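Side-chain contacts in flap endonuclease 1 (Methanocaldococcus jannaschii, PDB 1A76), which cuts the 5' flaps left by displacement synthesis at Okazaki fragments, acting as a structure-specific endonuclease and 5'-3' exonuclease in DNA replication and repair: residues 32-35 against 36-40; 256-259 against 260-264. All coordinates share one frame; numbering follows the deposited sequence.

Contact 1: residues 32-35 against 36-40; sequences LYQF and LTSIR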
loop_
_atom_site.group_PDB
_atom_site.type_symbol
_atom_site.label_atom_id
_atom_site.label_comp_id
_atom_site.label_asym_id
_atom_site.label_seq_id
_atom_site.Cartn_x
_atom_site.Cartn_y
_atom_site.Cartn_z
ATOM N N LEU A 32 -6.723 0.465 -0.240
ATOM C CA LEU A 32 -7.911 -0.293 -0.613
ATOM C C LEU A 32 -8.347 -1.297 0.440
ATOM O O LEU A 32 -9.533 -1.411 0.729
ATOM C CB LEU A 32 -7.666 -1.021 -1.937
ATOM C CG LEU A 32 -8.188 -0.263 -3.171
ATOM C CD1 LEU A 32 -8.384 1.222 -2.876
ATOM C CD2 LEU A 32 -7.229 -0.449 -4.303
ATOM N N TYR A 33 -7.385 -2.047 0.975
ATOM C CA TYR A 33 -7.671 -3.032 2.006
ATOM C C TYR A 33 -8.202 -2.286 3.229
ATOM O O TYR A 33 -9.159 -2.722 3.867
ATOM C CB TYR A 33 -6.402 -3.810 2.354
ATOM C CG TYR A 33 -6.020 -4.866 1.336
ATOM C CD1 TYR A 33 -6.845 -5.964 1.090
ATOM C CD2 TYR A 33 -4.802 -4.791 0.651
ATOM C CE1 TYR A 33 -6.458 -6.968 0.182
ATOM C CE2 TYR A 33 -4.411 -5.777 -0.250
ATOM C CZ TYR A 33 -5.237 -6.863 -0.481
ATOM O OH TYR A 33 -4.829 -7.833 -1.381
ATOM N N GLN A 34 -7.597 -1.138 3.528
ATOM C CA GLN A 34 -8.012 -0.309 4.659
ATOM C C GLN A 34 -9.466 0.147 4.532
ATOM O O GLN A 34 -10.213 0.097 5.503
ATOM C CB GLN A 34 -7.095 0.912 4.785
ATOM C CG GLN A 34 -7.288 1.706 6.063
ATOM C CD GLN A 34 -7.166 0.843 7.307
ATOM O OE1 GLN A 34 -6.153 0.166 7.512
ATOM N NE2 GLN A 34 -8.202 0.856 8.138
ATOM N N PHE A 35 -9.855 0.591 3.338
ATOM C CA PHE A 35 -11.226 1.046 3.079
ATOM C C PHE A 35 -12.200 -0.103 3.261
ATOM O O PHE A 35 -13.280 0.073 3.812
ATOM C CB PHE A 35 -11.381 1.578 1.638
ATOM C CG PHE A 35 -10.600 2.843 1.354
ATOM C CD1 PHE A 35 -10.230 3.709 2.383
ATOM C CD2 PHE A 35 -10.207 3.146 0.049
ATOM C CE1 PHE A 35 -9.476 4.856 2.108
ATOM C CE2 PHE A 35 -9.453 4.282 -0.238
ATOM C CZ PHE A 35 -9.085 5.139 0.791
ATOM N N LEU A 36 -11.804 -1.278 2.777
ATOM C CA LEU A 36 -12.633 -2.467 2.854
ATOM C C LEU A 36 -12.911 -2.876 4.289
ATOM O O LEU A 36 -14.017 -3.323 4.596
ATOM C CB LEU A 36 -11.973 -3.635 2.109
ATOM C CG LEU A 36 -12.204 -3.702 0.596
ATOM C CD1 LEU A 36 -11.213 -4.645 -0.069
ATOM C CD2 LEU A 36 -13.630 -4.163 0.346
ATOM N N THR A 37 -11.924 -2.736 5.171
ATOM C CA THR A 37 -12.152 -3.132 6.549
ATOM C C THR A 37 -12.754 -2.048 7.439
ATOM O O THR A 37 -13.415 -2.384 8.416
ATOM C CB THR A 37 -10.855 -3.735 7.234
ATOM O OG1 THR A 37 -10.461 -2.922 8.342
ATOM C CG2 THR A 37 -9.704 -3.867 6.259
ATOM N N SER A 38 -12.572 -0.767 7.099
ATOM C CA SER A 38 -13.118 0.314 7.931
ATOM C C SER A 38 -14.347 1.053 7.390
ATOM O O SER A 38 -15.071 1.698 8.153
ATOM C CB SER A 38 -12.021 1.336 8.274
ATOM O OG SER A 38 -11.431 1.895 7.114
ATOM N N ILE A 39 -14.587 0.967 6.085
ATOM C CA ILE A 39 -15.749 1.625 5.484
ATOM C C ILE A 39 -16.845 0.579 5.329
ATOM O O ILE A 39 -16.927 -0.115 4.317
ATOM C CB ILE A 39 -15.419 2.232 4.092
ATOM C CG1 ILE A 39 -14.313 3.284 4.231
ATOM C CG2 ILE A 39 -16.658 2.878 3.498
ATOM C CD1 ILE A 39 -13.939 3.980 2.926
ATOM N N ARG A 40 -17.687 0.467 6.349
ATOM C CA ARG A 40 -18.753 -0.518 6.331
ATOM C C ARG A 40 -20.070 0.019 6.881
ATOM O O ARG A 40 -20.152 1.157 7.345
ATOM C CB ARG A 40 -18.310 -1.747 7.126
ATOM C CG ARG A 40 -17.361 -2.646 6.363
ATOM C CD ARG A 40 -16.411 -3.387 7.288
ATOM N NE ARG A 40 -15.499 -4.245 6.538
ATOM C CZ ARG A 40 -15.818 -5.450 6.082
ATOM N NH1 ARG A 40 -17.029 -5.944 6.309
ATOM N NH2 ARG A 40 -14.924 -6.167 5.405
#
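Ile39 lays its CD1 methyl alongside the base of the Phe35 side chain, 3.7 Å from Phe35 CB, and leans obliquely against the near part of the ring, with Phe35 CD1 only slightly farther off. This is an i to i+4 pair at the C-terminal end of helix 28-38, which follows strand 23-27 in the N-domain, part of the PIN-type nuclease fold of the flap endonucleases. Both side chains run the same way, with CG of Phe35 and CG1 of Ile39 each anti to its own carbonyl carbon (chi1 -66° and -61°). Helix 56-70 packs against the pair through Lys64 and Asn59, and Trp77 of strand 74-79 touches Phe35; a valine in place of Ile39 would probably leave the CB side of Phe35 without its methyl neighbour and open a gap beside helix 56-70. Ile39 is the first residue to leave helical geometry, yet its N still donates to Phe35 O at 2.8 Å, one more i to i+4 bond past the last helical residue. Earlier in the same pattern, Leu36 N bonds Leu32 O at 3.1 Å, and Leu36 CG rests 3.5 Å from that same oxygen. Beyond the helix, Arg40 folds back and makes a weak NE bond to Leu36 O, while its NH1 is held by Gly44 O. Gln34 O is gripped twice by one residue: Ser38 N and Ser38 OG approach from opposite faces of its carbonyl plane, the hydroxyl at 2.7 Å and 40° out of that plane.

Contact 2: residues 256-259 against 260-264; sequences EYYD and EIKRI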
loop_
_atom_site.group_PDB
_atom_site.type_symbol
_atom_site.label_atom_id
_atom_site.label_comp_id
_atom_site.label_asym_id
_atom_site.label_seq_id
_atom_site.Cartn_x
_atom_site.Cartn_y
_atom_site.Cartn_z
ATOM N N GLU A 256 17.059 -18.859 5.082
ATOM C CA GLU A 256 17.479 -19.226 3.729
ATOM C C GLU A 256 17.104 -18.058 2.829
ATOM O O GLU A 256 16.069 -17.443 3.030
ATOM C CB GLU A 256 16.739 -20.479 3.261
ATOM C CG GLU A 256 17.325 -21.122 2.006
ATOM C CD GLU A 256 16.716 -22.484 1.711
ATOM O OE1 GLU A 256 15.570 -22.722 2.140
ATOM O OE2 GLU A 256 17.381 -23.313 1.046
ATOM N N TYR A 257 17.923 -17.752 1.836
ATOM C CA TYR A 257 17.623 -16.633 0.927
ATOM C C TYR A 257 17.635 -15.276 1.630
ATOM O O TYR A 257 16.969 -14.327 1.202
ATOM C CB TYR A 257 16.275 -16.835 0.219
ATOM C CG TYR A 257 16.142 -18.179 -0.467
ATOM C CD1 TYR A 257 17.102 -18.617 -1.383
ATOM C CD2 TYR A 257 15.082 -19.035 -0.162
ATOM C CE1 TYR A 257 17.009 -19.887 -1.981
ATOM C CE2 TYR A 257 14.980 -20.302 -0.746
ATOM C CZ TYR A 257 15.946 -20.721 -1.653
ATOM O OH TYR A 257 15.850 -21.975 -2.230
ATOM N N TYR A 258 18.410 -15.198 2.707
ATOM C CA TYR A 258 18.573 -13.964 3.468
ATOM C C TYR A 258 19.069 -12.857 2.539
ATOM O O TYR A 258 18.567 -11.733 2.585
ATOM C CB TYR A 258 19.575 -14.195 4.609
ATOM C CG TYR A 258 20.164 -12.955 5.244
ATOM C CD1 TYR A 258 19.356 -11.881 5.622
ATOM C CD2 TYR A 258 21.528 -12.881 5.513
ATOM C CE1 TYR A 258 19.892 -10.774 6.251
ATOM C CE2 TYR A 258 22.076 -11.778 6.144
ATOM C CZ TYR A 258 21.255 -10.728 6.512
ATOM O OH TYR A 258 21.800 -9.648 7.155
ATOM N N ASP A 259 20.036 -13.188 1.681
ATOM C CA ASP A 259 20.610 -12.220 0.739
ATOM C C ASP A 259 19.602 -11.786 -0.308
ATOM O O ASP A 259 19.623 -10.647 -0.777
ATOM C CB ASP A 259 21.818 -12.814 0.022
ATOM C CG ASP A 259 23.035 -12.935 0.918
ATOM O OD1 ASP A 259 23.158 -12.139 1.871
ATOM O OD2 ASP A 259 23.877 -13.825 0.656
ATOM N N GLU A 260 18.725 -12.707 -0.683
ATOM C CA GLU A 260 17.704 -12.430 -1.674
ATOM C C GLU A 260 16.668 -11.457 -1.108
ATOM O O GLU A 260 16.241 -10.528 -1.791
ATOM C CB GLU A 260 17.025 -13.741 -2.094
ATOM C CG GLU A 260 17.865 -14.629 -3.025
ATOM C CD GLU A 260 19.158 -15.152 -2.390
ATOM O OE1 GLU A 260 19.180 -15.484 -1.180
ATOM O OE2 GLU A 260 20.167 -15.237 -3.124
ATOM N N ILE A 261 16.272 -11.674 0.144
ATOM C CA ILE A 261 15.283 -10.824 0.798
ATOM C C ILE A 261 15.827 -9.400 0.902
ATOM O O ILE A 261 15.115 -8.431 0.618
ATOM C CB ILE A 261 14.939 -11.354 2.220
ATOM C CG1 ILE A 261 14.282 -12.730 2.118
ATOM C CG2 ILE A 261 13.996 -10.388 2.940
ATOM C CD1 ILE A 261 14.339 -13.518 3.410
ATOM N N LYS A 262 17.091 -9.288 1.304
ATOM C CA LYS A 262 17.758 -8.000 1.428
ATOM C C LYS A 262 17.708 -7.255 0.097
ATOM O O LYS A 262 17.404 -6.064 0.050
ATOM C CB LYS A 262 19.222 -8.199 1.843
ATOM C CG LYS A 262 19.410 -8.532 3.318
ATOM C CD LYS A 262 20.872 -8.434 3.738
ATOM C CE LYS A 262 21.742 -9.454 3.003
ATOM N NZ LYS A 262 23.089 -9.668 3.628
ATOM N N ARG A 263 18.018 -7.965 -0.980
ATOM C CA ARG A 263 18.019 -7.363 -2.305
ATOM C C ARG A 263 16.640 -6.848 -2.711
ATOM O O ARG A 263 16.539 -5.897 -3.479
ATOM C CB ARG A 263 18.541 -8.361 -3.342
ATOM C CG ARG A 263 19.952 -8.033 -3.823
ATOM C CD ARG A 263 20.526 -9.113 -4.741
ATOM N NE ARG A 263 20.989 -10.294 -4.011
ATOM C CZ ARG A 263 22.188 -10.412 -3.447
ATOM N NH1 ARG A 263 23.064 -9.421 -3.520
ATOM N NH2 ARG A 263 22.512 -11.531 -2.813
ATOM N N ILE A 264 15.585 -7.474 -2.194
ATOM C CA ILE A 264 14.221 -7.039 -2.491
ATOM C C ILE A 264 14.013 -5.614 -1.963
ATOM O O ILE A 264 13.393 -4.786 -2.626
ATOM C CB ILE A 264 13.155 -7.969 -1.835
ATOM C CG1 ILE A 264 12.701 -9.038 -2.837
ATOM C CG2 ILE A 264 11.937 -7.141 -1.379
ATOM C CD1 ILE A 264 12.559 -10.419 -2.247
#
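Lys262 NZ forms a salt bridge with Asp259 OD1 at 3.0 Å, meeting that oxygen almost head-on along its C-O bond. The same ammonium sits off-centre over the Tyr258 ring, 3.9 Å from the centroid, in a cation-pi contact, so one charge serves a carboxylate and an aromatic face together. The lysine chain gets there by bending at chi3 (-63°), which carries CE over the ring as a CH-pi contact, 15° from the ring normal. Tyr258 OH has its own partner in Asp216 OD1. Along the backbone, Tyr257 stands at the N-cap of helix 258-266, and its O accepts from Ile261 N at 2.9 Å to begin the first turn. Tyr258 O and Asp259 O take the amides of Lys262 and Arg263 in the same i to i+4 pattern. Arg263 curls back so that Asp259 O lies over one face of its guanidinium, with NH2 3.2 Å from Asp259 CB. The Tyr257 ring has Glu256 CG over one face, and Arg94 adds a cation-pi contact; Glu260 OE1 lies at the ring edge, though it is modelled too close to Tyr257 CA for its place to be sure. On the buried side, Tyr258 packs against Lys248 and Leu251 of helix 247-254, while Tyr258, Ile261 and Lys262 all touch Ile219, which fits this first turn against helix 211-221.

Overall arrangement
Contacts 1 and 2 are both stretches of about two turns at a helix end, but at opposite ends: residues 32-40 finish helix 28-38, whereas 256-264 start helix 258-266. They share no secondary-structure element, do not touch, and lie on opposite sides of the chain's centre, their own centres about 32 Å apart. Both are partly buried. Contact 1 lies nearer the middle, against the central sheet, and combines apolar packing with hydrogen bonds to backbone carbonyls. Contact 2, farther out among helices, relies more on charged and aromatic side chains. Neither touches the metal site, though Tyr33 lies about 7 Å and Ile261 about 11 Å, by side chain, from a bound manganese ion.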